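Long-range contacts in thiosulfate sulfurtransferase (Pseudomonas aeruginosa, PDB 1YT8), which probably transfers sulfur from thiosulfate to cyanide, as rhodaneses do, and carries four rhodanese-like domains in one chain: residues Lys117-Leu122 and His524-Ile529; Leu396-Ser401 and Val415-Leu420. All coordinates share one frame; numbering follows the deposited sequence.

How the interactions relate
Interaction 1 and interaction 2 lie on opposite sides of the chain's centre, with about 37 Å between their centres and about 19 Å between their nearest atoms. They share no helix, strand or sheet. Interaction 1 joins helix 114-127 to the tail that follows helix 514-521, so its two halves are separated by 401 residues and bracket the whole of interaction 2 in sequence. Interaction 2 is local: 13 residues separate its halves, which lie at and just beyond the C-terminal ends of neighbouring strands 393-397 and 413-414 in the last of four five-stranded parallel sheets. One contact therefore joins distant parts of the chain at the surface; the other lies inside a single rhodanese-like domain.

Interaction 1. Residues Lys117-Leu122 and His524-Ile529; sequences KAFGEL and HGFFVI
F526, F119 and L122 bury the most surface in this contact, and their meeting is entirely apolar. The rings of F119 and F526 form a T-shaped (edge-to-face) pair: their centroids are 5.5 Å apart, the planes stand at 83°, and the edge of F119 is directed at the face of F526. CD1 at the edge of F119 comes 3.9 Å from CD2 of F526, and CB of F119 reaches CE2 of F526 equally closely. The CG of F119 is anti to its backbone N and beside the carbonyl carbon (chi1 174°). Farther round the same ring, CE1 of F119 comes 3.7 Å from the carbonyl O of F527, which lies at the ring edge and in its plane.

L122, three residues on, packs its CD2 methyl 3.6 Å from CB of F526. Its CG lies 3.9 Å from CG2 of V528, the two side chains running past each other in opposite directions. Within the tail, the backbone N of F526 donates to ND1 of H524 at 2.9 Å, nearly in the imidazole plane, and CB of H524 sits over the centre of one face of the F526 ring. M345 touches both F119 and F526. With no hydrogen bond between the two segments, their mutual hold rests on one edge-to-face aromatic pair and aliphatic van der Waals contacts, close to the protein surface.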
loop_
_atom_site.group_PDB
_atom_site.type_symbol
_atom_site.label_atom_id
_atom_site.label_comp_id
_atom_site.label_asym_id
_atom_site.label_seq_id
_atom_site.Cartn_x
_atom_site.Cartn_y
_atom_site.Cartn_z
ATOM N N LYS A 117 -8.003 3.489 7.455
ATOM C CA LYS A 117 -9.060 2.697 8.073
ATOM C C LYS A 117 -9.769 3.434 9.202
ATOM O O LYS A 117 -10.987 3.324 9.357
ATOM C CB LYS A 117 -8.489 1.373 8.579
ATOM C CG LYS A 117 -7.862 0.539 7.479
ATOM C CD LYS A 117 -7.222 -0.718 8.031
ATOM C CE LYS A 117 -6.645 -1.565 6.910
ATOM N NZ LYS A 117 -5.977 -2.784 7.453
ATOM N N ALA A 118 -9.004 4.179 9.994
ATOM C CA ALA A 118 -9.579 4.945 11.091
ATOM C C ALA A 118 -10.476 6.022 10.490
ATOM O O ALA A 118 -11.551 6.323 11.019
ATOM C CB ALA A 118 -8.472 5.578 11.923
ATOM N N PHE A 119 -10.036 6.602 9.377
ATOM C CA PHE A 119 -10.833 7.627 8.709
ATOM C C PHE A 119 -12.158 7.026 8.242
ATOM O O PHE A 119 -13.205 7.665 8.333
ATOM C CB PHE A 119 -10.099 8.205 7.496
ATOM C CG PHE A 119 -10.940 9.168 6.696
ATOM C CD1 PHE A 119 -11.281 10.413 7.217
ATOM C CD2 PHE A 119 -11.433 8.809 5.446
ATOM C CE1 PHE A 119 -12.107 11.293 6.505
ATOM C CE2 PHE A 119 -12.260 9.678 4.725
ATOM C CZ PHE A 119 -12.596 10.926 5.260
ATOM N N GLY A 120 -12.108 5.796 7.738
ATOM C CA GLY A 120 -13.321 5.145 7.277
ATOM C C GLY A 120 -14.354 5.033 8.385
ATOM O O GLY A 120 -15.551 5.252 8.167
ATOM N N GLU A 121 -13.891 4.696 9.583
ATOM C CA GLU A 121 -14.790 4.567 10.718
ATOM C C GLU A 121 -15.357 5.934 11.094
ATOM O O GLU A 121 -16.511 6.032 11.512
ATOM C CB GLU A 121 -14.059 3.949 11.915
ATOM C CG GLU A 121 -13.620 2.492 11.707
ATOM C CD GLU A 121 -14.768 1.568 11.320
ATOM O OE1 GLU A 121 -15.880 1.725 11.875
ATOM O OE2 GLU A 121 -14.555 0.672 10.471
ATOM N N LEU A 122 -14.545 6.978 10.946
ATOM C CA LEU A 122 -14.978 8.344 11.254
ATOM C C LEU A 122 -16.105 8.767 10.312
ATOM O O LEU A 122 -17.059 9.435 10.729
ATOM C CB LEU A 122 -13.808 9.323 11.122
ATOM C CG LEU A 122 -14.093 10.783 11.495
ATOM C CD1 LEU A 122 -14.451 10.871 12.983
ATOM C CD2 LEU A 122 -12.870 11.638 11.203
ATOM N N HIS A 524 -4.539 14.040 13.728
ATOM C CA HIS A 524 -4.973 13.711 12.371
ATOM C C HIS A 524 -5.542 14.856 11.531
ATOM O O HIS A 524 -5.240 14.966 10.344
ATOM C CB HIS A 524 -5.978 12.550 12.429
ATOM C CG HIS A 524 -7.146 12.806 13.331
ATOM N ND1 HIS A 524 -8.232 13.559 12.944
ATOM C CD2 HIS A 524 -7.388 12.423 14.607
ATOM C CE1 HIS A 524 -9.096 13.629 13.943
ATOM N NE2 HIS A 524 -8.606 12.948 14.965
ATOM N N GLY A 525 -6.363 15.707 12.135
ATOM C CA GLY A 525 -6.940 16.811 11.384
ATOM C C GLY A 525 -7.986 16.382 10.364
ATOM O O GLY A 525 -8.285 17.120 9.425
ATOM N N PHE A 526 -8.547 15.188 10.537
ATOM C CA PHE A 526 -9.569 14.693 9.615
ATOM C C PHE A 526 -10.875 15.456 9.795
ATOM O O PHE A 526 -11.167 15.948 10.880
ATOM C CB PHE A 526 -9.918 13.220 9.879
ATOM C CG PHE A 526 -8.777 12.258 9.711
ATOM C CD1 PHE A 526 -7.644 12.591 8.976
ATOM C CD2 PHE A 526 -8.874 10.975 10.251
ATOM C CE1 PHE A 526 -6.621 11.657 8.777
ATOM C CE2 PHE A 526 -7.856 10.033 10.056
ATOM C CZ PHE A 526 -6.728 10.379 9.315
ATOM N N PHE A 527 -11.662 15.524 8.730
ATOM C CA PHE A 527 -12.984 16.144 8.773
ATOM C C PHE A 527 -13.823 15.398 7.739
ATOM O O PHE A 527 -13.277 14.810 6.806
ATOM C CB PHE A 527 -12.920 17.658 8.481
ATOM C CG PHE A 527 -12.473 18.008 7.088
ATOM C CD1 PHE A 527 -13.387 18.075 6.042
ATOM C CD2 PHE A 527 -11.131 18.275 6.823
ATOM C CE1 PHE A 527 -12.973 18.402 4.749
ATOM C CE2 PHE A 527 -10.707 18.601 5.541
ATOM C CZ PHE A 527 -11.625 18.665 4.500
ATOM N N VAL A 528 -15.140 15.388 7.923
ATOM C CA VAL A 528 -16.035 14.699 7.002
ATOM C C VAL A 528 -17.081 15.690 6.492
ATOM O O VAL A 528 -17.843 16.257 7.277
ATOM C CB VAL A 528 -16.747 13.519 7.704
ATOM C CG1 VAL A 528 -17.523 12.697 6.689
ATOM C CG2 VAL A 528 -15.717 12.648 8.430
ATOM N N ILE A 529 -17.107 15.901 5.178
ATOM C CA ILE A 529 -18.052 16.841 4.582
ATOM C C ILE A 529 -19.495 16.362 4.623
ATOM O O ILE A 529 -19.769 15.164 4.739
ATOM C CB ILE A 529 -17.700 17.163 3.106
ATOM C CG1 ILE A 529 -17.906 15.928 2.226
ATOM C CG2 ILE A 529 -16.261 17.656 3.010
ATOM C CD1 ILE A 529 -17.716 16.202 0.742
#

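Interaction 2. Residues Leu396-Ser401 and Val415-Leu420; sequences LDFTAS and VLRSQL
V415 and F398 carry most of this contact, and the apolar part is built on a CH-pi interaction. The CG2 methyl of V415 stands 3.8 Å from the centroid of the F398 ring, 15° off the ring normal and so over the face. In V415 this methyl occupies the crowded position between backbone N and carbonyl carbon, while CG1, anti to the carbonyl carbon (chi1 -60°), meets CD2 of L396 at 4.1 Å. Two further groups border the F398 ring. CB of R417 lies at its edge, near the plane, 3.9 Å from CD1 of F398, and CD2 of L420 comes 3.8 Å from CE1 of F398, the two side chains crossing at about a right angle. R417 touches with the base of its side chain; its extended chain leads the guanidinium away to a salt bridge with E52.

The setting is the alpha/beta rhodanese fold. Strand 393-397 and the outermost strand 413-414 are parallel neighbours in a five-stranded sheet of order 1-5-4-2-3, joined by a crossover through helix 401-406, and the contact forms where the chain leaves both strands.

One direct hydrogen bond joins the backbones: V415 N donates to D397 O at 3.2 Å, with an N-H...O angle of 161°. A water bridges the segments, within hydrogen-bonding distance of F398 O (2.9 Å) and V415 O (2.6 Å); with more acceptors around it than protons to give, it cannot be said to donate fully to each.

Within 396-401, T399 N donates to OD1 of D397 at 3.1 Å, from above the carboxylate plane, which fits an Asx turn just ahead of the N-cap residue A400.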
loop_
_atom_site.group_PDB
_atom_site.type_symbol
_atom_site.label_atom_id
_atom_site.label_comp_id
_atom_site.label_asym_id
_atom_site.label_seq_id
_atom_site.Cartn_x
_atom_site.Cartn_y
_atom_site.Cartn_z
ATOM N N LEU A 396 21.747 -17.496 -0.875
ATOM C CA LEU A 396 20.851 -16.733 -0.017
ATOM C C LEU A 396 19.773 -16.086 -0.881
ATOM O O LEU A 396 20.086 -15.393 -1.851
ATOM C CB LEU A 396 21.633 -15.645 0.728
ATOM C CG LEU A 396 22.815 -16.117 1.574
ATOM C CD1 LEU A 396 23.409 -14.925 2.321
ATOM C CD2 LEU A 396 22.353 -17.194 2.556
ATOM N N ASP A 397 18.511 -16.310 -0.522
ATOM C CA ASP A 397 17.372 -15.770 -1.265
ATOM C C ASP A 397 16.741 -14.610 -0.487
ATOM O O ASP A 397 16.245 -14.798 0.621
ATOM C CB ASP A 397 16.329 -16.873 -1.475
ATOM C CG ASP A 397 15.360 -16.561 -2.600
ATOM O OD1 ASP A 397 15.199 -15.369 -2.946
ATOM O OD2 ASP A 397 14.748 -17.515 -3.132
ATOM N N PHE A 398 16.748 -13.421 -1.084
ATOM C CA PHE A 398 16.204 -12.222 -0.450
ATOM C C PHE A 398 14.765 -11.876 -0.836
ATOM O O PHE A 398 14.210 -10.889 -0.340
ATOM C CB PHE A 398 17.111 -11.028 -0.764
ATOM C CG PHE A 398 18.449 -11.093 -0.083
ATOM C CD1 PHE A 398 18.659 -10.449 1.131
ATOM C CD2 PHE A 398 19.487 -11.836 -0.635
ATOM C CE1 PHE A 398 19.884 -10.543 1.789
ATOM C CE2 PHE A 398 20.717 -11.939 0.017
ATOM C CZ PHE A 398 20.914 -11.292 1.230
ATOM N N THR A 399 14.159 -12.664 -1.721
ATOM C CA THR A 399 12.781 -12.387 -2.125
ATOM C C THR A 399 11.861 -12.555 -0.911
ATOM O O THR A 399 12.273 -13.096 0.111
ATOM C CB THR A 399 12.319 -13.336 -3.254
ATOM O OG1 THR A 399 11.092 -12.852 -3.817
ATOM C CG2 THR A 399 12.098 -14.740 -2.719
ATOM N N ALA A 400 10.620 -12.090 -1.021
ATOM C CA ALA A 400 9.675 -12.209 0.089
ATOM C C ALA A 400 9.486 -13.679 0.448
ATOM O O ALA A 400 9.473 -14.542 -0.437
ATOM C CB ALA A 400 8.336 -11.583 -0.294
ATOM N N SER A 401 9.340 -13.966 1.741
ATOM C CA SER A 401 9.179 -15.346 2.191
ATOM C C SER A 401 8.042 -16.057 1.468
ATOM O O SER A 401 8.131 -17.257 1.193
ATOM C CB SER A 401 8.959 -15.408 3.712
ATOM O OG SER A 401 7.720 -14.843 4.098
ATOM N N VAL A 415 16.362 -15.559 3.684
ATOM C CA VAL A 415 16.886 -14.676 4.716
ATOM C C VAL A 415 16.242 -13.297 4.688
ATOM O O VAL A 415 15.644 -12.890 3.689
ATOM C CB VAL A 415 18.413 -14.456 4.556
ATOM C CG1 VAL A 415 19.155 -15.780 4.649
ATOM C CG2 VAL A 415 18.697 -13.790 3.223
ATOM N N LEU A 416 16.374 -12.598 5.806
ATOM C CA LEU A 416 15.894 -11.234 5.959
ATOM C C LEU A 416 17.160 -10.399 5.848
ATOM O O LEU A 416 18.132 -10.654 6.559
ATOM C CB LEU A 416 15.289 -11.014 7.346
ATOM C CG LEU A 416 13.869 -11.496 7.633
ATOM C CD1 LEU A 416 13.546 -11.251 9.104
ATOM C CD2 LEU A 416 12.886 -10.755 6.731
ATOM N N ARG A 417 17.164 -9.414 4.965
ATOM C CA ARG A 417 18.345 -8.582 4.822
ATOM C C ARG A 417 18.658 -7.855 6.128
ATOM O O ARG A 417 19.820 -7.578 6.430
ATOM C CB ARG A 417 18.148 -7.564 3.699
ATOM C CG ARG A 417 19.366 -6.685 3.478
ATOM C CD ARG A 417 19.129 -5.673 2.389
ATOM N NE ARG A 417 20.206 -4.691 2.322
ATOM C CZ ARG A 417 20.056 -3.461 1.849
ATOM N NH1 ARG A 417 18.870 -3.066 1.401
ATOM N NH2 ARG A 417 21.083 -2.619 1.839
ATOM N N SER A 418 17.616 -7.572 6.905
ATOM C CA SER A 418 17.752 -6.861 8.174
ATOM C C SER A 418 18.325 -7.703 9.309
ATOM O O SER A 418 18.651 -7.173 10.369
ATOM C CB SER A 418 16.392 -6.298 8.608
ATOM O OG SER A 418 15.471 -7.340 8.886
ATOM N N GLN A 419 18.443 -9.010 9.086
ATOM C CA GLN A 419 18.974 -9.914 10.103
ATOM C C GLN A 419 20.029 -10.852 9.521
ATOM O O GLN A 419 20.073 -12.039 9.854
ATOM C CB GLN A 419 17.829 -10.733 10.717
ATOM C CG GLN A 419 16.793 -9.885 11.446
ATOM C CD GLN A 419 15.726 -10.711 12.144
ATOM O OE1 GLN A 419 15.940 -11.880 12.474
ATOM N NE2 GLN A 419 14.575 -10.096 12.395
ATOM N N LEU A 420 20.891 -10.309 8.667
ATOM C CA LEU A 420 21.931 -11.104 8.028
ATOM C C LEU A 420 22.972 -11.687 8.980
ATOM O O LEU A 420 23.436 -12.809 8.775
ATOM C CB LEU A 420 22.629 -10.283 6.941
ATOM C CG LEU A 420 21.884 -10.147 5.610
ATOM C CD1 LEU A 420 22.615 -9.167 4.709
ATOM C CD2 LEU A 420 21.782 -11.519 4.938
HETATM O O HOH W 1 13.867 -11.481 2.444
#